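Local coordinates for phosphoethanolamine N-methyltransferase 1 (Haemonchus contortus, PDB 4KRG), which catalyses S-adenosylmethionine-dependent N-methylation of phosphoethanolamine, probably the opening methyl transfer of the nematode route to phosphocholine, at residues V11-F16 against T85-S90; K17-K22 against M32-T37; P165-G168 against T172-M175; T174-V179 against T184-S189. One frame throughout, in Å; residues are numbered along the deposited sequence.

Contact 1. Residues V11-F16 against T85-S90. With SAH (S-adenosyl-L-homocysteine), chain D.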
# COMPACT_ATOMS: atom_id res chain seq x y z
N VAL A 11 -31.13 -2.00 2.54
CA VAL A 11 -31.30 -0.62 2.10
C VAL A 11 -29.94 -0.02 1.76
O VAL A 11 -29.80 0.65 0.74
CB VAL A 11 -32.00 0.23 3.18
CG1 VAL A 11 -31.90 1.72 2.85
CG2 VAL A 11 -33.46 -0.19 3.31
N ARG A 12 -28.95 -0.27 2.61
CA ARG A 12 -27.59 0.20 2.34
C ARG A 12 -26.99 -0.53 1.15
O ARG A 12 -26.25 0.06 0.37
CB ARG A 12 -26.69 0.05 3.57
CG ARG A 12 -27.18 0.82 4.77
CD ARG A 12 -26.05 1.27 5.68
NE ARG A 12 -26.44 2.46 6.44
CZ ARG A 12 -26.80 2.46 7.72
NH1 ARG A 12 -26.79 1.33 8.41
NH2 ARG A 12 -27.15 3.59 8.31
N ARG A 13 -27.31 -1.81 1.01
CA ARG A 13 -26.88 -2.56 -0.16
C ARG A 13 -27.46 -1.91 -1.40
O ARG A 13 -26.76 -1.69 -2.39
CB ARG A 13 -27.33 -4.02 -0.06
CG ARG A 13 -26.91 -4.89 -1.24
CD ARG A 13 -25.60 -5.65 -0.97
NE ARG A 13 -24.52 -4.78 -0.53
CZ ARG A 13 -23.76 -4.04 -1.34
NH1 ARG A 13 -23.96 -4.06 -2.65
NH2 ARG A 13 -22.81 -3.27 -0.82
N ASP A 14 -28.75 -1.57 -1.34
CA ASP A 14 -29.46 -1.03 -2.49
C ASP A 14 -29.08 0.41 -2.80
O ASP A 14 -29.31 0.89 -3.90
CB ASP A 14 -30.97 -1.15 -2.30
CG ASP A 14 -31.74 -0.92 -3.59
OD1 ASP A 14 -31.16 -1.12 -4.68
OD2 ASP A 14 -32.94 -0.56 -3.51
N SER A 15 -28.50 1.11 -1.83
CA SER A 15 -28.07 2.49 -2.06
C SER A 15 -26.89 2.53 -3.02
O SER A 15 -26.71 3.48 -3.78
CB SER A 15 -27.73 3.20 -0.76
OG SER A 15 -26.42 2.88 -0.34
N PHE A 16 -26.07 1.48 -2.99
CA PHE A 16 -24.93 1.37 -3.89
C PHE A 16 -25.37 0.98 -5.30
O PHE A 16 -24.90 1.55 -6.28
CB PHE A 16 -23.89 0.40 -3.34
CG PHE A 16 -23.03 0.98 -2.25
CD1 PHE A 16 -22.16 2.03 -2.51
CD2 PHE A 16 -23.09 0.47 -0.96
CE1 PHE A 16 -21.37 2.57 -1.51
CE2 PHE A 16 -22.30 1.01 0.05
CZ PHE A 16 -21.44 2.06 -0.23
N THR A 85 -17.78 -10.65 -13.20
CA THR A 85 -19.08 -10.35 -12.58
C THR A 85 -19.26 -8.86 -12.30
O THR A 85 -18.29 -8.14 -12.05
CB THR A 85 -19.25 -11.11 -11.25
OG1 THR A 85 -18.48 -10.47 -10.22
CG2 THR A 85 -18.81 -12.55 -11.38
N ASP A 86 -20.51 -8.40 -12.32
CA ASP A 86 -20.86 -7.04 -11.93
C ASP A 86 -22.34 -7.01 -11.61
O ASP A 86 -23.11 -7.80 -12.18
CB ASP A 86 -20.54 -6.05 -13.05
CG ASP A 86 -20.35 -4.63 -12.54
OD1 ASP A 86 -19.20 -4.27 -12.19
OD2 ASP A 86 -21.35 -3.87 -12.48
N PHE A 87 -22.77 -6.13 -10.72
CA PHE A 87 -24.20 -6.09 -10.39
C PHE A 87 -25.02 -5.13 -11.28
O PHE A 87 -26.24 -5.06 -11.16
CB PHE A 87 -24.47 -5.94 -8.88
CG PHE A 87 -24.16 -4.57 -8.30
CD1 PHE A 87 -24.62 -4.24 -7.04
CD2 PHE A 87 -23.42 -3.63 -9.00
CE1 PHE A 87 -24.36 -3.01 -6.49
CE2 PHE A 87 -23.15 -2.39 -8.45
CZ PHE A 87 -23.63 -2.08 -7.19
N ILE A 88 -24.33 -4.43 -12.18
CA ILE A 88 -25.02 -3.62 -13.18
C ILE A 88 -25.08 -4.35 -14.52
O ILE A 88 -24.06 -4.63 -15.13
CB ILE A 88 -24.36 -2.26 -13.38
CG1 ILE A 88 -24.41 -1.44 -12.08
CG2 ILE A 88 -25.06 -1.51 -14.49
CD1 ILE A 88 -25.80 -1.20 -11.57
N GLU A 89 -26.30 -4.65 -14.96
CA GLU A 89 -26.56 -5.46 -16.14
C GLU A 89 -25.97 -4.91 -17.44
O GLU A 89 -25.33 -5.64 -18.19
CB GLU A 89 -28.06 -5.65 -16.31
CG GLU A 89 -28.48 -6.01 -17.71
CD GLU A 89 -29.99 -6.12 -17.84
OE1 GLU A 89 -30.65 -6.38 -16.82
OE2 GLU A 89 -30.50 -5.94 -18.97
N SER A 90 -26.17 -3.62 -17.70
CA SER A 90 -25.68 -3.04 -18.94
C SER A 90 -24.16 -3.07 -19.02
O SER A 90 -23.58 -3.18 -20.10
CB SER A 90 -26.20 -1.61 -19.12
OG SER A 90 -25.27 -0.66 -18.66
N SAH D . -13.35 -2.61 -11.53
CA SAH D . -13.70 -1.91 -12.77
CB SAH D . -14.92 -0.96 -12.48
CG SAH D . -14.68 0.02 -11.33
SD SAH D . -16.13 0.97 -10.80
C SAH D . -12.55 -1.16 -13.31
O SAH D . -11.74 -0.65 -12.55
OXT SAH D . -12.59 -0.79 -14.46
C5' SAH D . -17.10 -0.17 -9.77
C4' SAH D . -17.66 -1.34 -10.36
O4' SAH D . -17.97 -2.30 -9.32
C3' SAH D . -18.93 -1.05 -11.05
O3' SAH D . -19.01 -1.83 -12.22
C2' SAH D . -19.96 -1.47 -10.11
O2' SAH D . -21.13 -1.83 -10.78
C1' SAH D . -19.32 -2.63 -9.44
N9 SAH D . -19.91 -2.95 -8.09
C8 SAH D . -19.96 -2.15 -7.01
N7 SAH D . -20.43 -2.89 -6.00
C5 SAH D . -20.67 -4.13 -6.42
C6 SAH D . -21.17 -5.29 -5.80
N6 SAH D . -21.53 -5.30 -4.47
N1 SAH D . -21.29 -6.40 -6.55
C2 SAH D . -20.95 -6.43 -7.83
N3 SAH D . -20.47 -5.33 -8.45
C4 SAH D . -20.33 -4.18 -7.77
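Arg-13 and Phe-87 meet beside the adenine of S-adenosylhomocysteine. The arginine CG is anti to the backbone N; bends at chi2 and chi3 bring NH1 to 4.0 Å from Phe-87 CE1. The phenyl carbon lies at the guanidinium edge, near its plane; the two planes are 38° apart. Salt bridges from NH1 to Asp-111 and from NH2 to Glu-138 fix the group beside the purine, where NH1 lies 3.3 Å from SAH N6. The Phe-87 CG sits between backbone N and carbonyl carbon (chi1 72°), which lays the ring flat over adenine, SAH C5 3.5 Å above the centre of one face. The ribose comes to the rim instead, SAH O2' lying in plane 3.1 Å from Phe-87 CE2. Phe-87 CZ also reaches Phe-16 O, at 4.0 Å. Asp-86 takes the ribose diol: OD2 accepts from SAH O2' at 2.7 Å and closes an Asx turn with Ile-88 N; OD1 faces O3' at a distance too short to read literally and accepts from Gly-67 N. A diol-binding acid ending the second strand, here 81-86, is characteristic of Rossmann-like methyltransferases. Helix 9-21 packs on Phe-87 and Ile-88, the short link between strand 81-86 and helix 89-98.

Contact 2. Residues K17-K22 against M32-T37. With SAH (S-adenosyl-L-homocysteine), chain D; OPE (phosphoric acid mono-(2-amino-ethyl) ester), chain C.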
# COMPACT_ATOMS: atom_id res chain seq x y z
N LYS A 17 -26.27 0.01 -5.39
CA LYS A 17 -26.82 -0.40 -6.68
C LYS A 17 -27.57 0.75 -7.36
O LYS A 17 -27.50 0.92 -8.58
CB LYS A 17 -27.73 -1.62 -6.50
CG LYS A 17 -28.60 -1.96 -7.68
CD LYS A 17 -27.78 -2.36 -8.88
CE LYS A 17 -28.66 -2.95 -9.97
NZ LYS A 17 -29.83 -2.08 -10.30
N THR A 18 -28.25 1.57 -6.55
CA THR A 18 -28.93 2.76 -7.04
C THR A 18 -27.94 3.81 -7.54
O THR A 18 -28.16 4.44 -8.57
CB THR A 18 -29.78 3.41 -5.93
OG1 THR A 18 -30.52 2.41 -5.24
CG2 THR A 18 -30.74 4.43 -6.52
N PHE A 19 -26.86 4.00 -6.80
CA PHE A 19 -25.80 4.91 -7.22
C PHE A 19 -25.26 4.48 -8.58
O PHE A 19 -25.13 5.29 -9.49
CB PHE A 19 -24.67 4.95 -6.20
CG PHE A 19 -23.49 5.78 -6.64
CD1 PHE A 19 -23.49 7.15 -6.47
CD2 PHE A 19 -22.37 5.17 -7.21
CE1 PHE A 19 -22.40 7.91 -6.88
CE2 PHE A 19 -21.28 5.93 -7.62
CZ PHE A 19 -21.30 7.30 -7.45
N TRP A 20 -24.95 3.20 -8.72
CA TRP A 20 -24.38 2.73 -9.97
C TRP A 20 -25.39 2.66 -11.10
O TRP A 20 -25.03 2.74 -12.27
CB TRP A 20 -23.62 1.41 -9.77
CG TRP A 20 -22.25 1.67 -9.25
CD1 TRP A 20 -21.79 1.46 -7.99
CD2 TRP A 20 -21.18 2.25 -9.99
NE1 TRP A 20 -20.48 1.85 -7.89
CE2 TRP A 20 -20.07 2.35 -9.11
CE3 TRP A 20 -21.02 2.70 -11.30
CZ2 TRP A 20 -18.84 2.87 -9.51
CZ3 TRP A 20 -19.81 3.22 -11.70
CH2 TRP A 20 -18.73 3.30 -10.80
N ASP A 21 -26.67 2.54 -10.75
CA ASP A 21 -27.74 2.63 -11.74
C ASP A 21 -27.66 3.94 -12.52
O ASP A 21 -27.99 3.99 -13.70
CB ASP A 21 -29.12 2.51 -11.08
CG ASP A 21 -29.52 1.08 -10.81
OD1 ASP A 21 -28.89 0.17 -11.38
OD2 ASP A 21 -30.48 0.87 -10.04
N LYS A 22 -27.20 5.00 -11.86
CA LYS A 22 -27.09 6.32 -12.48
C LYS A 22 -26.12 6.33 -13.66
O LYS A 22 -26.16 7.23 -14.49
CB LYS A 22 -26.69 7.39 -11.45
CG LYS A 22 -27.73 7.63 -10.36
CD LYS A 22 -27.38 8.83 -9.46
CE LYS A 22 -26.09 8.60 -8.68
NZ LYS A 22 -25.77 9.76 -7.79
N MSE A 32 -16.46 3.93 -15.14
CA MSE A 32 -15.61 2.98 -14.43
C MSE A 32 -14.64 3.69 -13.52
O MSE A 32 -14.29 3.20 -12.46
CB MSE A 32 -14.82 2.13 -15.43
CG MSE A 32 -15.66 1.32 -16.39
SE MSE A 32 -16.95 0.15 -15.47
CE MSE A 32 -18.49 1.34 -15.45
N MSE A 33 -14.20 4.86 -13.96
CA MSE A 33 -13.20 5.60 -13.22
C MSE A 33 -13.81 6.83 -12.56
O MSE A 33 -13.14 7.51 -11.80
CB MSE A 33 -12.04 5.98 -14.14
CG MSE A 33 -11.52 4.79 -14.95
SE MSE A 33 -9.92 5.23 -15.98
CE MSE A 33 -8.55 4.86 -14.63
N LEU A 34 -15.09 7.07 -12.85
CA LEU A 34 -15.80 8.25 -12.35
C LEU A 34 -15.00 9.53 -12.61
O LEU A 34 -14.77 10.34 -11.72
CB LEU A 34 -16.18 8.11 -10.87
CG LEU A 34 -17.23 7.02 -10.63
CD1 LEU A 34 -17.52 6.81 -9.15
CD2 LEU A 34 -18.52 7.36 -11.37
N ASN A 35 -14.60 9.70 -13.87
CA ASN A 35 -13.72 10.77 -14.28
C ASN A 35 -14.13 11.26 -15.66
O ASN A 35 -14.29 10.45 -16.57
CB ASN A 35 -12.27 10.27 -14.33
CG ASN A 35 -11.27 11.37 -14.59
OD1 ASN A 35 -11.21 11.93 -15.68
ND2 ASN A 35 -10.45 11.67 -13.58
N GLN A 36 -14.29 12.57 -15.81
CA GLN A 36 -14.81 13.14 -17.05
C GLN A 36 -13.84 12.95 -18.21
O GLN A 36 -14.22 13.04 -19.37
CB GLN A 36 -15.13 14.63 -16.87
CG GLN A 36 -15.95 14.97 -15.63
CD GLN A 36 -16.60 16.35 -15.71
OE1 GLN A 36 -17.24 16.69 -16.70
NE2 GLN A 36 -16.42 17.15 -14.65
N THR A 37 -12.57 12.70 -17.88
CA THR A 37 -11.53 12.52 -18.88
C THR A 37 -10.78 11.21 -18.66
O THR A 37 -9.56 11.18 -18.69
CB THR A 37 -10.53 13.70 -18.87
OG1 THR A 37 -10.03 13.89 -17.54
CG2 THR A 37 -11.22 14.97 -19.32
N SAH D . -13.35 -2.61 -11.53
CA SAH D . -13.70 -1.91 -12.77
CB SAH D . -14.92 -0.96 -12.48
CG SAH D . -14.68 0.02 -11.33
SD SAH D . -16.13 0.97 -10.80
C SAH D . -12.55 -1.16 -13.31
O SAH D . -11.74 -0.65 -12.55
OXT SAH D . -12.59 -0.79 -14.46
C5' SAH D . -17.10 -0.17 -9.77
C4' SAH D . -17.66 -1.34 -10.36
O4' SAH D . -17.97 -2.30 -9.32
C3' SAH D . -18.93 -1.05 -11.05
O3' SAH D . -19.01 -1.83 -12.22
C2' SAH D . -19.96 -1.47 -10.11
O2' SAH D . -21.13 -1.83 -10.78
C1' SAH D . -19.32 -2.63 -9.44
N9 SAH D . -19.91 -2.95 -8.09
C8 SAH D . -19.96 -2.15 -7.01
N7 SAH D . -20.43 -2.89 -6.00
C5 SAH D . -20.67 -4.13 -6.42
C6 SAH D . -21.17 -5.29 -5.80
N6 SAH D . -21.53 -5.30 -4.47
N1 SAH D . -21.29 -6.40 -6.55
C2 SAH D . -20.95 -6.43 -7.83
N3 SAH D . -20.47 -5.33 -8.45
C4 SAH D . -20.33 -4.18 -7.77
CA OPE C . -13.35 5.96 -8.65
CB OPE C . -13.98 5.03 -9.64
O1 OPE C . -13.44 8.63 -7.60
O2 OPE C . -12.58 7.18 -5.82
O3 OPE C . -14.99 7.81 -5.79
O4 OPE C . -14.11 6.24 -7.54
N OPE C . -14.50 3.79 -9.13
P OPE C . -13.79 7.49 -6.66
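Phe-19 and Leu-34 approach from opposite directions: the phenylalanine CG lies anti to its backbone N (chi1 175°), whereas the leucine CG is turned beside its own N (chi1 -68°). Leu-34 CD1 therefore arrives at the edge of the phenyl ring, near its plane, 4.2 Å from Phe-19 CE2. The next residue of helix 9-21, Trp-20, brings its six-membered ring to the same leucine, CH2 lying 4.0 Å from Leu-34 CG. Met-32, a selenomethionine, starts out pointing away, but its chain doubles back at chi2 and chi3 and brings CE to 4.4 Å from Trp-20 CZ3. The indole is sandwiched: one face carries the ribose, SAH C2' being 3.8 Å above its plane, and the opposite face carries Phe-19. Its far rim touches the thioether, Trp-20 CH2 standing 3.5 Å from SAH SD. The phosphoethanolamine amine lies near the indole plane at its edge and gives a weak hydrogen bond to the carbonyl O of Met-32. OPE N is 3.7 Å from SAH SD, consistent with an amine placed to take the methyl that this sulfur carries in S-adenosylmethionine. Leu-34, with positive phi, is the C-prime residue of a Schellman motif that ends helix 29-33; its CG and CD1 also meet the substrate. Helix 9-21 covers S-adenosylhomocysteine through Trp-20, and short helix 29-33 with the residue after it borders both ligands; helix 89-98 touches Trp-20 and Met-32 through Phe-91, and helix 38-50 packs on Met-33.

Contact 3. Residues P165-G168 against T172-M175. With OPE (phosphoric acid mono-(2-amino-ethyl) ester), chain C.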
# COMPACT_ATOMS: atom_id res chain seq x y z
N PRO A 165 -11.81 10.67 -2.59
CA PRO A 165 -12.07 10.13 -3.93
C PRO A 165 -10.83 10.20 -4.81
O PRO A 165 -9.94 11.02 -4.56
CB PRO A 165 -13.16 11.06 -4.48
CG PRO A 165 -13.80 11.66 -3.27
CD PRO A 165 -12.67 11.84 -2.30
N SER A 166 -10.78 9.36 -5.83
CA SER A 166 -9.66 9.33 -6.75
C SER A 166 -9.35 10.71 -7.29
O SER A 166 -8.19 11.09 -7.43
CB SER A 166 -9.95 8.39 -7.92
OG SER A 166 -11.00 8.90 -8.71
N THR A 167 -10.41 11.47 -7.56
CA THR A 167 -10.29 12.82 -8.09
C THR A 167 -10.23 13.89 -6.99
O THR A 167 -10.49 15.06 -7.25
CB THR A 167 -11.46 13.15 -9.05
OG1 THR A 167 -12.71 12.84 -8.42
CG2 THR A 167 -11.32 12.35 -10.33
N GLY A 168 -9.89 13.49 -5.77
CA GLY A 168 -9.64 14.45 -4.71
C GLY A 168 -10.86 15.23 -4.28
O GLY A 168 -11.97 14.97 -4.76
N THR A 172 -13.10 19.05 -10.54
CA THR A 172 -14.01 19.12 -11.68
C THR A 172 -13.86 17.89 -12.57
O THR A 172 -14.70 17.61 -13.42
CB THR A 172 -13.75 20.37 -12.54
OG1 THR A 172 -13.90 20.05 -13.92
CG2 THR A 172 -12.33 20.88 -12.31
N ALA A 173 -12.77 17.16 -12.36
CA ALA A 173 -12.54 15.89 -13.02
C ALA A 173 -13.62 14.87 -12.67
O ALA A 173 -13.90 13.96 -13.44
CB ALA A 173 -11.18 15.34 -12.64
N THR A 174 -14.23 15.03 -11.50
CA THR A 174 -15.15 14.01 -11.01
C THR A 174 -16.44 13.87 -11.82
O THR A 174 -16.92 14.82 -12.43
CB THR A 174 -15.51 14.23 -9.53
OG1 THR A 174 -16.01 13.00 -8.98
CG2 THR A 174 -16.55 15.33 -9.38
N MSE A 175 -16.96 12.64 -11.83
CA MSE A 175 -18.27 12.36 -12.42
C MSE A 175 -19.29 12.23 -11.31
O MSE A 175 -20.47 11.96 -11.56
CB MSE A 175 -18.23 11.06 -13.22
CG MSE A 175 -17.57 11.18 -14.57
SE MSE A 175 -18.48 12.44 -15.73
CE MSE A 175 -20.13 11.44 -15.99
CA OPE C . -13.35 5.96 -8.65
CB OPE C . -13.98 5.03 -9.64
O1 OPE C . -13.44 8.63 -7.60
O2 OPE C . -12.58 7.18 -5.82
O3 OPE C . -14.99 7.81 -5.79
O4 OPE C . -14.11 6.24 -7.54
N OPE C . -14.50 3.79 -9.13
P OPE C . -13.79 7.49 -6.66
O HOH W 1 -14.24 10.96 -9.09
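Thr-167 meets Ala-173 and Thr-174 where the loop following strand 154-161 folds back on itself. From its CB, which lies 4.1 Å from the backbone N of Thr-174, the side chain forks. The methyl branch, CG2, rests against Ala-173 CB at 3.8 Å, an apolar touch. The hydroxyl branch sits between backbone N and carbonyl carbon (chi1 51°) and turns toward the water and the phosphate, so that OG1 passes 3.3 Å from Thr-174 CB. There the two threonines cross at about a right angle and both donate to one water. Thr-167 OG1 is 2.5 Å from that water, doubtful as a literal length, and Thr-174 OG1 also accepts from the backbone N of His-176. The water donates to phosphate oxygen O1 of phosphoethanolamine, 2.9 Å away. One residue earlier, Ser-166 reaches the same phosphate directly: its N gives a fairly straight hydrogen bond to OPE O2 (159°), and its OG donates to OPE O1 at 2.7 Å. The type I turn from Pro-165 to Gly-168, closed by Gly-168 N to Pro-165 O, presents this N-H. Oxygen O1 is thus gripped by the serine hydroxyl and the water, weakly also by Ser-166 N; two threonine hydroxyls hold that water and would probably make it a better donor. The chemistry implies phosphate recognition by neutral donors, in a second shell as well as a first.

Contact 4. Residues T174-V179 against T184-S189. With OPE (phosphoric acid mono-(2-amino-ethyl) ester), chain C.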
# COMPACT_ATOMS: atom_id res chain seq x y z
N THR A 174 -14.23 15.03 -11.50
CA THR A 174 -15.15 14.01 -11.01
C THR A 174 -16.44 13.87 -11.82
O THR A 174 -16.92 14.82 -12.43
CB THR A 174 -15.51 14.23 -9.53
OG1 THR A 174 -16.01 13.00 -8.98
CG2 THR A 174 -16.55 15.33 -9.38
N MSE A 175 -16.96 12.64 -11.83
CA MSE A 175 -18.27 12.36 -12.42
C MSE A 175 -19.29 12.23 -11.31
O MSE A 175 -20.47 11.96 -11.56
CB MSE A 175 -18.23 11.06 -13.22
CG MSE A 175 -17.57 11.18 -14.57
SE MSE A 175 -18.48 12.44 -15.73
CE MSE A 175 -20.13 11.44 -15.99
N HIS A 176 -18.83 12.42 -10.08
CA HIS A 176 -19.74 12.47 -8.94
C HIS A 176 -20.66 13.67 -9.06
O HIS A 176 -20.33 14.65 -9.72
CB HIS A 176 -18.95 12.55 -7.64
CG HIS A 176 -18.39 11.24 -7.19
ND1 HIS A 176 -19.18 10.21 -6.76
CD2 HIS A 176 -17.10 10.81 -7.10
CE1 HIS A 176 -18.41 9.18 -6.42
NE2 HIS A 176 -17.15 9.52 -6.62
N SER A 177 -21.82 13.57 -8.43
CA SER A 177 -22.72 14.70 -8.34
C SER A 177 -22.20 15.69 -7.29
O SER A 177 -21.77 15.29 -6.21
CB SER A 177 -24.13 14.24 -7.97
OG SER A 177 -24.97 15.34 -7.70
N ALA A 178 -22.24 16.97 -7.63
CA ALA A 178 -21.74 18.01 -6.73
C ALA A 178 -22.71 18.29 -5.58
O ALA A 178 -22.32 18.88 -4.57
CB ALA A 178 -21.47 19.28 -7.51
N VAL A 179 -23.96 17.87 -5.74
CA VAL A 179 -25.00 18.15 -4.76
C VAL A 179 -25.44 16.91 -3.98
O VAL A 179 -25.72 16.99 -2.78
CB VAL A 179 -26.23 18.82 -5.40
CG1 VAL A 179 -25.95 20.29 -5.67
CG2 VAL A 179 -26.61 18.11 -6.69
N THR A 184 -19.90 6.39 -1.01
CA THR A 184 -18.65 5.65 -1.02
C THR A 184 -17.92 5.68 0.33
O THR A 184 -17.92 6.70 1.03
CB THR A 184 -17.73 6.20 -2.12
OG1 THR A 184 -18.47 6.32 -3.34
CG2 THR A 184 -16.54 5.29 -2.33
N HIS A 185 -17.32 4.55 0.70
CA HIS A 185 -16.51 4.45 1.90
C HIS A 185 -15.05 4.68 1.55
O HIS A 185 -14.39 3.80 0.99
CB HIS A 185 -16.63 3.05 2.50
CG HIS A 185 -17.98 2.73 3.07
ND1 HIS A 185 -18.36 3.08 4.34
CD2 HIS A 185 -19.04 2.07 2.52
CE1 HIS A 185 -19.59 2.66 4.57
NE2 HIS A 185 -20.03 2.05 3.48
N TYR A 186 -14.53 5.86 1.87
CA TYR A 186 -13.12 6.15 1.64
C TYR A 186 -12.33 5.89 2.91
O TYR A 186 -12.15 6.77 3.75
CB TYR A 186 -12.94 7.60 1.17
CG TYR A 186 -13.70 7.89 -0.10
CD1 TYR A 186 -13.26 7.40 -1.32
CD2 TYR A 186 -14.86 8.65 -0.08
CE1 TYR A 186 -13.96 7.65 -2.48
CE2 TYR A 186 -15.56 8.91 -1.24
CZ TYR A 186 -15.10 8.41 -2.43
OH TYR A 186 -15.80 8.67 -3.59
N ARG A 187 -11.86 4.65 3.06
CA ARG A 187 -11.19 4.23 4.28
C ARG A 187 -9.72 4.61 4.27
O ARG A 187 -9.17 4.93 3.23
CB ARG A 187 -11.33 2.72 4.46
CG ARG A 187 -12.78 2.24 4.49
CD ARG A 187 -12.89 0.77 4.83
NE ARG A 187 -14.28 0.36 4.98
CZ ARG A 187 -15.04 -0.10 3.99
NH1 ARG A 187 -14.54 -0.23 2.78
NH2 ARG A 187 -16.30 -0.44 4.23
N PHE A 188 -9.08 4.59 5.44
CA PHE A 188 -7.64 4.79 5.52
C PHE A 188 -6.92 3.56 4.98
O PHE A 188 -7.34 2.44 5.25
CB PHE A 188 -7.21 5.00 6.97
CG PHE A 188 -7.97 6.07 7.68
CD1 PHE A 188 -8.37 7.22 7.03
CD2 PHE A 188 -8.27 5.92 9.03
CE1 PHE A 188 -9.07 8.21 7.70
CE2 PHE A 188 -8.96 6.91 9.71
CZ PHE A 188 -9.36 8.05 9.05
N SER A 189 -5.84 3.78 4.23
CA SER A 189 -5.04 2.70 3.66
C SER A 189 -4.58 1.71 4.71
O SER A 189 -4.51 0.51 4.45
CB SER A 189 -3.82 3.27 2.94
OG SER A 189 -3.15 4.19 3.78
CA OPE C . -13.35 5.96 -8.65
CB OPE C . -13.98 5.03 -9.64
O1 OPE C . -13.44 8.63 -7.60
O2 OPE C . -12.58 7.18 -5.82
O3 OPE C . -14.99 7.81 -5.79
O4 OPE C . -14.11 6.24 -7.54
N OPE C . -14.50 3.79 -9.13
P OPE C . -13.79 7.49 -6.66
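The phosphate end of the phosphoethanolamine pocket is built here by His-176 and Tyr-186, which come from opposite directions out of the long loop between strand 154-161 and helix 189-198 of the Rossmann-like methyltransferase fold. Both converge on one phosphate oxygen, O3. His-176 meets it at the ring edge and in plane, NE2 donating to OPE O3 at 2.9 Å along a nearly straight line (169°). Tyr-186 also keeps O3 near its ring plane and donates through OH; the 2.5 Å from Tyr-186 OH to OPE O3 is very short and should be read with caution. The two donors consequently crowd together, His-176 NE2 and Tyr-186 OH standing 3.4 Å apart. In both residues CG is set beside the backbone N (chi1 -79° in the histidine), which turns each ring toward the phosphate. An ST turn begun at Thr-174 orders the backbone leading into His-176. Asn-182, in the connecting loop, acts as a second-shell residue: ND2 gives a hydrogen bond to Tyr-186 OH, and OD1 pairs with Thr-184 OG1. The bond from Asn-182 occupies an acceptor site of the phenol, consistent with its proton pointing to the phosphate. Thr-184 OG1 also lies 4.2 Å from His-176 CE1, while its other branch covers the tyrosine: Thr-184 CG2 sits 3.4 Å above the plane of the Tyr-186 ring, toward the rim.

Contacts 1 and 2 are buried, border S-adenosylhomocysteine and share helix 9-21, Ile-88 of contact 1 packing on Lys-17 and Trp-20 of contact 2; contact 1 adds a guanidinium and a carboxylate to its aromatic ring, whereas contact 2 is apolar. Contacts 3 and 4 are only partly buried, lie in one loop, share Thr-174 and Met-175, and meet the phosphate with hydroxyl, imidazole and backbone donors. Contact 2 joins the two groups, touching both ligands and pairing with that loop through probable hydrogen bonds from Gln-36 N to Ala-173 O and from Met-175 N to Leu-34 O. Contacts 1 and 4 touch where Phe-16 packs on His-185; contacts 1 and 3 stay apart.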